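Cellulase (Bacillus sp. BG-CS10, PDB 5E0C) probably hydrolyses the internal beta-1,4-glucosidic bonds of cellulose, using a family 5 glycoside hydrolase barrel followed by two modules related to carbohydrate-binding domains. Local coordinates at residues Ser340-Ser345 with Gln362-Gly367; Thr197-Asp202 with Phe253-Asn258; Met143-Asn148 with Ile220-Tyr225. All coordinates share one frame; numbering follows the deposited sequence.

Contact 1: Ser340-Ser345 with Gln362-Gly367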
loop_
_atom_site.group_PDB
_atom_site.type_symbol
_atom_site.label_atom_id
_atom_site.label_comp_id
_atom_site.label_asym_id
_atom_site.label_seq_id
_atom_site.Cartn_x
_atom_site.Cartn_y
_atom_site.Cartn_z
ATOM N N SER A 340 -1.809 15.038 -11.305
ATOM C CA SER A 340 -2.316 16.079 -10.423
ATOM C C SER A 340 -1.157 16.914 -9.915
ATOM O O SER A 340 -0.069 16.387 -9.659
ATOM C CB SER A 340 -3.083 15.479 -9.231
ATOM O OG SER A 340 -4.249 14.786 -9.641
ATOM N N ALA A 341 -1.379 18.214 -9.768
ATOM C CA ALA A 341 -0.381 19.055 -9.138
ATOM C C ALA A 341 -0.276 18.675 -7.671
ATOM O O ALA A 341 -1.250 18.226 -7.052
ATOM C CB ALA A 341 -0.727 20.514 -9.287
ATOM N N THR A 342 0.918 18.837 -7.124
ATOM C CA THR A 342 1.140 18.601 -5.718
ATOM C C THR A 342 1.897 19.805 -5.186
ATOM O O THR A 342 1.975 20.845 -5.855
ATOM C CB THR A 342 1.937 17.298 -5.457
ATOM O OG1 THR A 342 3.230 17.389 -6.071
ATOM C CG2 THR A 342 1.212 16.090 -6.033
ATOM N N ALA A 343 2.450 19.662 -3.989
ATOM C CA ALA A 343 3.288 20.691 -3.408
ATOM C C ALA A 343 4.323 20.024 -2.521
ATOM O O ALA A 343 4.254 18.810 -2.302
ATOM C CB ALA A 343 2.451 21.693 -2.626
ATOM N N GLU A 344 5.280 20.808 -2.022
ATOM C CA GLU A 344 6.304 20.295 -1.112
ATOM C C GLU A 344 5.697 19.672 0.133
ATOM O O GLU A 344 6.252 18.742 0.712
ATOM C CB GLU A 344 7.280 21.397 -0.711
ATOM C CG GLU A 344 6.593 22.523 0.065
ATOM C CD GLU A 344 7.511 23.695 0.378
ATOM O OE1 GLU A 344 8.756 23.523 0.309
ATOM O OE2 GLU A 344 6.975 24.785 0.704
ATOM N N SER A 345 4.555 20.197 0.541
ATOM C CA SER A 345 3.871 19.717 1.724
ATOM C C SER A 345 2.374 19.948 1.565
ATOM O O SER A 345 1.946 20.763 0.739
ATOM C CB SER A 345 4.397 20.425 2.971
ATOM O OG SER A 345 3.612 20.132 4.112
ATOM N N GLN A 362 6.036 25.867 -2.229
ATOM C CA GLN A 362 6.500 25.360 -3.506
ATOM C C GLN A 362 5.507 24.356 -4.061
ATOM O O GLN A 362 5.260 23.320 -3.442
ATOM C CB GLN A 362 7.886 24.725 -3.350
ATOM C CG GLN A 362 8.415 24.043 -4.602
ATOM C CD GLN A 362 8.746 25.035 -5.686
ATOM O OE1 GLN A 362 9.496 25.986 -5.460
ATOM N NE2 GLN A 362 8.163 24.841 -6.869
ATOM N N LEU A 363 4.935 24.663 -5.223
ATOM C CA LEU A 363 4.046 23.726 -5.903
ATOM C C LEU A 363 4.810 22.824 -6.859
ATOM O O LEU A 363 5.933 23.126 -7.252
ATOM C CB LEU A 363 2.963 24.470 -6.681
ATOM C CG LEU A 363 2.087 25.445 -5.907
ATOM C CD1 LEU A 363 1.052 26.067 -6.833
ATOM C CD2 LEU A 363 1.437 24.775 -4.685
ATOM N N HIS A 364 4.187 21.712 -7.221
ATOM C CA HIS A 364 4.699 20.830 -8.256
ATOM C C HIS A 364 3.612 20.673 -9.286
ATOM O O HIS A 364 2.761 19.785 -9.170
ATOM C CB HIS A 364 5.089 19.463 -7.697
ATOM C CG HIS A 364 6.147 19.528 -6.640
ATOM N ND1 HIS A 364 7.258 20.318 -6.754
ATOM C CD2 HIS A 364 6.243 18.888 -5.451
ATOM C CE1 HIS A 364 8.013 20.170 -5.670
ATOM N NE2 HIS A 364 7.417 19.312 -4.872
ATOM N N LEU A 365 3.637 21.535 -10.292
ATOM C CA LEU A 365 2.500 21.682 -11.188
ATOM C C LEU A 365 2.246 20.437 -12.031
ATOM O O LEU A 365 1.112 20.199 -12.444
ATOM C CB LEU A 365 2.705 22.907 -12.086
ATOM C CG LEU A 365 2.562 24.219 -11.317
ATOM C CD1 LEU A 365 2.896 25.404 -12.201
ATOM C CD2 LEU A 365 1.159 24.361 -10.744
ATOM N N HIS A 366 3.303 19.662 -12.281
ATOM C CA HIS A 366 3.218 18.419 -13.053
ATOM C C HIS A 366 2.493 18.616 -14.377
ATOM O O HIS A 366 1.743 17.748 -14.816
ATOM C CB HIS A 366 2.523 17.321 -12.233
ATOM C CG HIS A 366 3.298 16.881 -11.031
ATOM N ND1 HIS A 366 2.698 16.323 -9.917
ATOM C CD2 HIS A 366 4.627 16.907 -10.762
ATOM C CE1 HIS A 366 3.618 16.036 -9.019
ATOM N NE2 HIS A 366 4.801 16.377 -9.506
ATOM N N GLY A 367 2.712 19.765 -15.009
ATOM C CA GLY A 367 2.133 20.034 -16.313
ATOM C C GLY A 367 0.779 20.715 -16.254
ATOM O O GLY A 367 0.199 21.035 -17.287
#
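Ala-343 and Leu-363 form a non-hydrogen-bonded antiparallel pair whose methyls meet closely, CB of Ala-343 lying 3.8 Å from CD2 of Leu-363. Their side chains share a buried face and both also touch Phe-427 of strand 425-432. One residue along, Thr-342 and His-364 form the hydrogen-bonded pair. Thr-342 N reaches His-364 O at 2.9 Å, and His-364 N returns a nearly straight bond of 2.7 Å to Thr-342 O. On the face that these two residues share, OG1 of Thr-342 sits 3.4 Å from CD2 of His-364, in the ring plane at its edge.

Past the end of the strand, His-366 adopts a left-handed backbone conformation and points its side chain toward residues 340-345. Its ND1 donates to Ser-340 O (2.8 Å, 163° at the hydrogen), with the acceptor close to the imidazole plane. The carbonyl oxygen of His-364 meanwhile stands over the centre of that ring, 3.4 Å above its plane, so backbone oxygens meet both an edge and a face of the imidazole.

The far end, at Glu-344 and Gln-362, is looser and more open to solvent. Glu-344 N still donates to Gln-362 O at 2.9 Å. With its CG placed between backbone N and carbonyl carbon (chi1 63°) and the rest extended, the glutamate crosses the Gln-362 side chain at about a right angle, but OE2 receives only a weak, long bond from Gln-362 N. The glutamine amide turns elsewhere, to Leu-363 O and Asp-391.

Strand 342-343 is thus an edge strand at the start of the X2-type module, attached to strand 359-364 chiefly by main-chain hydrogen bonds. Apolar contact with Leu-363 and Phe-427 covers Ala-343, the imidazole of His-366 closes one end, and the exposed carboxylate probably adds little.

Contact 2: Thr197-Asp202 with Phe253-Asn258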
loop_
_atom_site.group_PDB
_atom_site.type_symbol
_atom_site.label_atom_id
_atom_site.label_comp_id
_atom_site.label_asym_id
_atom_site.label_seq_id
_atom_site.Cartn_x
_atom_site.Cartn_y
_atom_site.Cartn_z
ATOM N N THR A 197 6.378 -12.621 -6.497
ATOM C CA THR A 197 5.932 -11.500 -7.331
ATOM C C THR A 197 6.892 -10.306 -7.289
ATOM O O THR A 197 6.458 -9.166 -7.333
ATOM C CB THR A 197 4.521 -11.002 -6.936
ATOM O OG1 THR A 197 4.518 -10.567 -5.566
ATOM C CG2 THR A 197 3.484 -12.099 -7.130
ATOM N N ALA A 198 8.190 -10.569 -7.202
ATOM C CA ALA A 198 9.182 -9.496 -7.193
ATOM C C ALA A 198 9.626 -9.100 -8.610
ATOM O O ALA A 198 9.235 -9.730 -9.596
ATOM C CB ALA A 198 10.384 -9.903 -6.355
ATOM N N THR A 199 10.465 -8.070 -8.701
ATOM C CA THR A 199 10.732 -7.414 -9.984
ATOM C C THR A 199 12.199 -7.310 -10.383
ATOM O O THR A 199 12.550 -6.482 -11.223
ATOM C CB THR A 199 10.189 -5.982 -9.988
ATOM O OG1 THR A 199 10.962 -5.189 -9.074
ATOM C CG2 THR A 199 8.712 -5.957 -9.599
ATOM N N SER A 200 13.062 -8.122 -9.786
ATOM C CA SER A 200 14.457 -8.120 -10.200
ATOM C C SER A 200 14.554 -8.756 -11.584
ATOM O O SER A 200 13.772 -9.654 -11.928
ATOM C CB SER A 200 15.333 -8.867 -9.198
ATOM O OG SER A 200 15.162 -10.263 -9.351
ATOM N N GLN A 201 15.514 -8.284 -12.369
ATOM C CA GLN A 201 15.670 -8.703 -13.751
ATOM C C GLN A 201 15.682 -10.225 -13.957
ATOM O O GLN A 201 15.052 -10.731 -14.889
ATOM C CB GLN A 201 16.947 -8.096 -14.321
ATOM C CG GLN A 201 17.107 -8.313 -15.797
ATOM C CD GLN A 201 15.877 -7.896 -16.580
ATOM O OE1 GLN A 201 15.229 -8.731 -17.228
ATOM N NE2 GLN A 201 15.551 -6.602 -16.541
ATOM N N ASP A 202 16.378 -10.956 -13.093
ATOM C CA ASP A 202 16.463 -12.408 -13.244
ATOM C C ASP A 202 15.092 -13.081 -13.115
ATOM O O ASP A 202 14.773 -14.019 -13.854
ATOM C CB ASP A 202 17.433 -13.002 -12.216
ATOM C CG ASP A 202 17.567 -14.514 -12.344
ATOM O OD1 ASP A 202 18.191 -14.979 -13.323
ATOM O OD2 ASP A 202 17.048 -15.243 -11.468
ATOM N N PHE A 253 9.718 -0.219 -12.927
ATOM C CA PHE A 253 8.759 -0.444 -13.991
ATOM C C PHE A 253 9.354 -0.237 -15.386
ATOM O O PHE A 253 8.758 -0.636 -16.383
ATOM C CB PHE A 253 7.526 0.398 -13.721
ATOM C CG PHE A 253 6.739 -0.123 -12.554
ATOM C CD1 PHE A 253 5.976 -1.274 -12.687
ATOM C CD2 PHE A 253 6.831 0.480 -11.305
ATOM C CE1 PHE A 253 5.280 -1.796 -11.615
ATOM C CE2 PHE A 253 6.133 -0.041 -10.211
ATOM C CZ PHE A 253 5.354 -1.184 -10.367
ATOM N N ASN A 254 10.559 0.313 -15.452
ATOM C CA ASN A 254 11.325 0.223 -16.688
ATOM C C ASN A 254 11.685 -1.235 -16.961
ATOM O O ASN A 254 11.463 -1.739 -18.063
ATOM C CB ASN A 254 12.593 1.072 -16.627
ATOM C CG ASN A 254 12.349 2.499 -17.037
ATOM O OD1 ASN A 254 11.259 2.839 -17.496
ATOM N ND2 ASN A 254 13.363 3.351 -16.874
ATOM N N ARG A 255 12.236 -1.915 -15.958
ATOM C CA ARG A 255 12.551 -3.323 -16.142
ATOM C C ARG A 255 11.312 -4.103 -16.547
ATOM O O ARG A 255 11.336 -4.875 -17.513
ATOM C CB ARG A 255 13.136 -3.928 -14.871
ATOM C CG ARG A 255 14.454 -3.346 -14.455
ATOM C CD ARG A 255 15.114 -4.234 -13.419
ATOM N NE ARG A 255 14.292 -4.412 -12.222
ATOM C CZ ARG A 255 14.346 -3.611 -11.162
ATOM N NH1 ARG A 255 15.175 -2.577 -11.164
ATOM N NH2 ARG A 255 13.576 -3.840 -10.102
ATOM N N VAL A 256 10.226 -3.903 -15.804
ATOM C CA VAL A 256 8.990 -4.628 -16.103
ATOM C C VAL A 256 8.486 -4.335 -17.528
ATOM O O VAL A 256 7.995 -5.226 -18.227
ATOM C CB VAL A 256 7.882 -4.290 -15.062
ATOM C CG1 VAL A 256 6.501 -4.718 -15.547
ATOM C CG2 VAL A 256 8.204 -4.939 -13.726
ATOM N N HIS A 257 8.603 -3.086 -17.958
ATOM C CA HIS A 257 8.084 -2.716 -19.268
ATOM C C HIS A 257 8.937 -3.324 -20.374
ATOM O O HIS A 257 8.415 -3.895 -21.331
ATOM C CB HIS A 257 8.027 -1.201 -19.425
ATOM C CG HIS A 257 7.490 -0.756 -20.748
ATOM N ND1 HIS A 257 8.298 -0.555 -21.847
ATOM C CD2 HIS A 257 6.229 -0.465 -21.149
ATOM C CE1 HIS A 257 7.556 -0.170 -22.871
ATOM N NE2 HIS A 257 6.297 -0.107 -22.474
ATOM N N ASN A 258 10.249 -3.211 -20.227
ATOM C CA ASN A 258 11.169 -3.701 -21.239
ATOM C C ASN A 258 11.097 -5.213 -21.380
ATOM O O ASN A 258 11.230 -5.757 -22.481
ATOM C CB ASN A 258 12.595 -3.268 -20.910
ATOM C CG ASN A 258 12.740 -1.760 -20.850
ATOM O OD1 ASN A 258 11.929 -1.016 -21.429
ATOM N ND2 ASN A 258 13.771 -1.291 -20.140
#
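Arg-255 reaches out from its helix and presents its guanidinium edge-on to Thr-199, the two side chains crossing at about a right angle. NE donates to Thr-199 O at 2.9 Å, and NH2 donates to the same carbonyl oxygen at 3.0 Å. NH2 also bonds the hydroxyl of the residue, with Thr-199 OG1 at 3.1 Å. Both acceptors lie near the guanidinium plane, which is the evidence for a side-on grip by NE and NH2. The carbonyl receives its two donors unequally. NE is only modestly tilted from the carbonyl plane, whereas NH2 stands well above it, 64° out, and its bonds are the more bent.

Torsions account for this reach: the arginine chain bends at chi3 (-59°), swinging the NE edge round to the threonine, while OG1 of Thr-199 is set between its backbone N and carbonyl carbon (chi1 68°) and so faces the same nitrogen as its own carbonyl. Three bonds therefore fix the guanidinium's rotation. The Gln-201 side chain slides past the arginine stem in the opposite direction, its amide packed against the aliphatic carbons and turned perpendicular to the guanidinium. Beside the polar grip, CG2 of Thr-199 approaches CG2 of the buried Val-256 at 4.3 Å, a light apolar contact.

Thr-199 immediately precedes Ser-200, the N-cap of helix 201-214, so the arginine of helix 243-261 holds the turn leading into its neighbour. Strand 219-225, the sixth of the (beta/alpha)8 barrel, lies between these two helices in the chain. Leu-204 of helix 201-214 also touches Arg-255, and Thr-199 rests on Val-223 of strand 219-225, which places the contact where two outer helices meet the barrel wall.

Contact 3: Met143-Asn148 with Ile220-Tyr225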
loop_
_atom_site.group_PDB
_atom_site.type_symbol
_atom_site.label_atom_id
_atom_site.label_comp_id
_atom_site.label_asym_id
_atom_site.label_seq_id
_atom_site.Cartn_x
_atom_site.Cartn_y
_atom_site.Cartn_z
ATOM N N MET A 143 -10.408 -14.510 -14.962
ATOM C CA MET A 143 -9.082 -15.047 -15.217
ATOM C C MET A 143 -8.527 -15.768 -13.978
ATOM O O MET A 143 -8.932 -15.475 -12.847
ATOM C CB MET A 143 -8.149 -13.922 -15.631
ATOM C CG MET A 143 -7.851 -12.939 -14.514
ATOM S SD MET A 143 -7.260 -11.365 -15.153
ATOM C CE MET A 143 -8.811 -10.539 -15.556
ATOM N N PHE A 144 -7.601 -16.701 -14.196
ATOM C CA PHE A 144 -7.005 -17.479 -13.106
ATOM C C PHE A 144 -5.554 -17.125 -12.877
ATOM O O PHE A 144 -4.772 -17.018 -13.831
ATOM C CB PHE A 144 -7.072 -18.976 -13.380
ATOM C CG PHE A 144 -8.450 -19.522 -13.447
ATOM C CD1 PHE A 144 -9.495 -18.905 -12.774
ATOM C CD2 PHE A 144 -8.710 -20.669 -14.187
ATOM C CE1 PHE A 144 -10.785 -19.430 -12.840
ATOM C CE2 PHE A 144 -9.983 -21.185 -14.264
ATOM C CZ PHE A 144 -11.026 -20.566 -13.591
ATOM N N GLU A 145 -5.197 -16.977 -11.606
ATOM C CA GLU A 145 -3.843 -16.654 -11.195
ATOM C C GLU A 145 -3.295 -17.844 -10.406
ATOM O O GLU A 145 -3.913 -18.288 -9.442
ATOM C CB GLU A 145 -3.830 -15.368 -10.372
ATOM C CG GLU A 145 -2.498 -15.038 -9.770
ATOM C CD GLU A 145 -2.586 -13.883 -8.796
ATOM O OE1 GLU A 145 -3.719 -13.603 -8.331
ATOM O OE2 GLU A 145 -1.532 -13.259 -8.500
ATOM N N SER A 146 -2.148 -18.369 -10.826
ATOM C CA SER A 146 -1.691 -19.676 -10.351
ATOM C C SER A 146 -1.488 -19.750 -8.840
ATOM O O SER A 146 -2.028 -20.645 -8.179
ATOM C CB SER A 146 -0.393 -20.067 -11.051
ATOM O OG SER A 146 0.629 -19.127 -10.771
ATOM N N VAL A 147 -0.717 -18.810 -8.302
ATOM C CA VAL A 147 -0.397 -18.787 -6.879
ATOM C C VAL A 147 0.047 -17.376 -6.489
ATOM O O VAL A 147 0.761 -16.718 -7.243
ATOM C CB VAL A 147 0.715 -19.822 -6.526
ATOM C CG1 VAL A 147 1.894 -19.699 -7.489
ATOM C CG2 VAL A 147 1.188 -19.667 -5.077
ATOM N N ASN A 148 -0.374 -16.903 -5.316
ATOM C CA ASN A 148 0.052 -15.584 -4.862
ATOM C C ASN A 148 1.458 -15.574 -4.273
ATOM O O ASN A 148 1.788 -16.398 -3.441
ATOM C CB ASN A 148 -0.918 -15.030 -3.831
ATOM C CG ASN A 148 -0.458 -13.701 -3.279
ATOM O OD1 ASN A 148 -0.500 -12.692 -3.975
ATOM N ND2 ASN A 148 0.004 -13.693 -2.042
ATOM N N ILE A 220 -0.798 -13.513 -18.965
ATOM C CA ILE A 220 -0.553 -12.213 -18.369
ATOM C C ILE A 220 0.515 -12.351 -17.302
ATOM O O ILE A 220 0.451 -13.266 -16.495
ATOM C CB ILE A 220 -1.831 -11.629 -17.733
ATOM C CG1 ILE A 220 -2.972 -11.592 -18.747
ATOM C CG2 ILE A 220 -1.563 -10.254 -17.157
ATOM C CD1 ILE A 220 -4.314 -11.414 -18.116
ATOM N N ALA A 221 1.498 -11.459 -17.302
ATOM C CA ALA A 221 2.516 -11.475 -16.268
ATOM C C ALA A 221 2.038 -10.644 -15.086
ATOM O O ALA A 221 1.360 -9.643 -15.273
ATOM C CB ALA A 221 3.865 -10.939 -16.803
ATOM N N THR A 222 2.369 -11.063 -13.870
ATOM C CA THR A 222 1.992 -10.257 -12.727
ATOM C C THR A 222 3.102 -10.058 -11.718
ATOM O O THR A 222 3.858 -10.989 -11.396
ATOM C CB THR A 222 0.781 -10.840 -11.973
ATOM O OG1 THR A 222 0.400 -9.923 -10.946
ATOM C CG2 THR A 222 1.093 -12.213 -11.339
ATOM N N VAL A 223 3.177 -8.831 -11.206
ATOM C CA VAL A 223 4.096 -8.531 -10.109
ATOM C C VAL A 223 3.368 -7.699 -9.053
ATOM O O VAL A 223 2.234 -7.249 -9.281
ATOM C CB VAL A 223 5.360 -7.773 -10.591
ATOM C CG1 VAL A 223 6.270 -8.688 -11.425
ATOM C CG2 VAL A 223 4.980 -6.520 -11.372
ATOM N N HIS A 224 4.012 -7.512 -7.900
ATOM C CA HIS A 224 3.465 -6.688 -6.825
ATOM C C HIS A 224 4.476 -5.605 -6.489
ATOM O O HIS A 224 5.668 -5.786 -6.736
ATOM C CB HIS A 224 3.149 -7.521 -5.564
ATOM C CG HIS A 224 2.044 -8.512 -5.745
ATOM N ND1 HIS A 224 1.703 -9.435 -4.770
ATOM C CD2 HIS A 224 1.191 -8.739 -6.769
ATOM C CE1 HIS A 224 0.700 -10.171 -5.186
ATOM N NE2 HIS A 224 0.365 -9.773 -6.407
ATOM N N TYR A 225 4.008 -4.492 -5.923
ATOM C CA TYR A 225 4.892 -3.382 -5.563
ATOM C C TYR A 225 4.352 -2.566 -4.394
ATOM O O TYR A 225 3.247 -2.055 -4.446
ATOM C CB TYR A 225 5.112 -2.457 -6.760
ATOM C CG TYR A 225 6.176 -1.395 -6.533
ATOM C CD1 TYR A 225 7.527 -1.730 -6.503
ATOM C CD2 TYR A 225 5.829 -0.063 -6.358
ATOM C CE1 TYR A 225 8.507 -0.763 -6.300
ATOM C CE2 TYR A 225 6.795 0.909 -6.163
ATOM C CZ TYR A 225 8.133 0.556 -6.136
ATOM O OH TYR A 225 9.087 1.526 -5.940
HETATM O O HOH W 1 -1.194 -10.581 -8.569
#
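Asn-148 and His-224 meet most closely: OD1 of the asparagine lies 3.0 Å from CE1 of the histidine, in the ring plane at its edge. A water among these buried side chains occupies the same plane on the NE2 side. It lies 2.8 Å from His-224 NE2 and donates to Glu-145 OE2 at 2.7 Å and to Thr-222 OG1 at 2.9 Å, bridging two strands that have no direct hydrogen bond here. Glu-145 can reach it because its chain is extended, with CG anti to the backbone N (chi1 173°). Toward the N-terminal ends of the strands, SD of Met-143 touches CD1 of Ile-220 at 4.2 Å, and helix 9-17 packs on both.

In the next shell, Arg-59 forms a salt bridge with Glu-145 OE1 and a hydrogen bond to Asn-148 OD1, holding both groups in place. His-224 ND1 is hydrogen-bonded to Glu-149, while Thr-222 OG1 pairs with Val-268 O.

The axes of strands 143-145 and 220-225 approach to 9.7 Å and cross at 49°; these are the fourth and sixth barrel strands, with strand 190-193 between them. Asn-148 and His-224 also touch Glu-271 on strand 267-272. An Asn-Glu pair after strand four and a glutamate on strand seven are typical of the family 5 active site, where those glutamates probably serve as acid/base and nucleophile.

How the contacts relate
Contacts 2 and 3 belong to the same (beta/alpha)8 barrel, their centres 14 Å apart, and alternate along the chain: 143-148, 197-202, 220-225, then 253-258. They touch directly. Thr-197 O lies 3.0 Å from His-224 N, a probable hydrogen bond, and the ring of Phe-253 packs on Tyr-225, so the loop before helix 201-214 and helix 243-261 both join strand 219-225, which helps line the probable active site. Contact 1 comes later in sequence, in a separate beta module, with its centre 28 Å from that of contact 2 and 34 Å from that of contact 3. It still meets the barrel through helix 286-301, where Lys-291 bonds Ala-343 O, joining the accessory module to the catalytic domain.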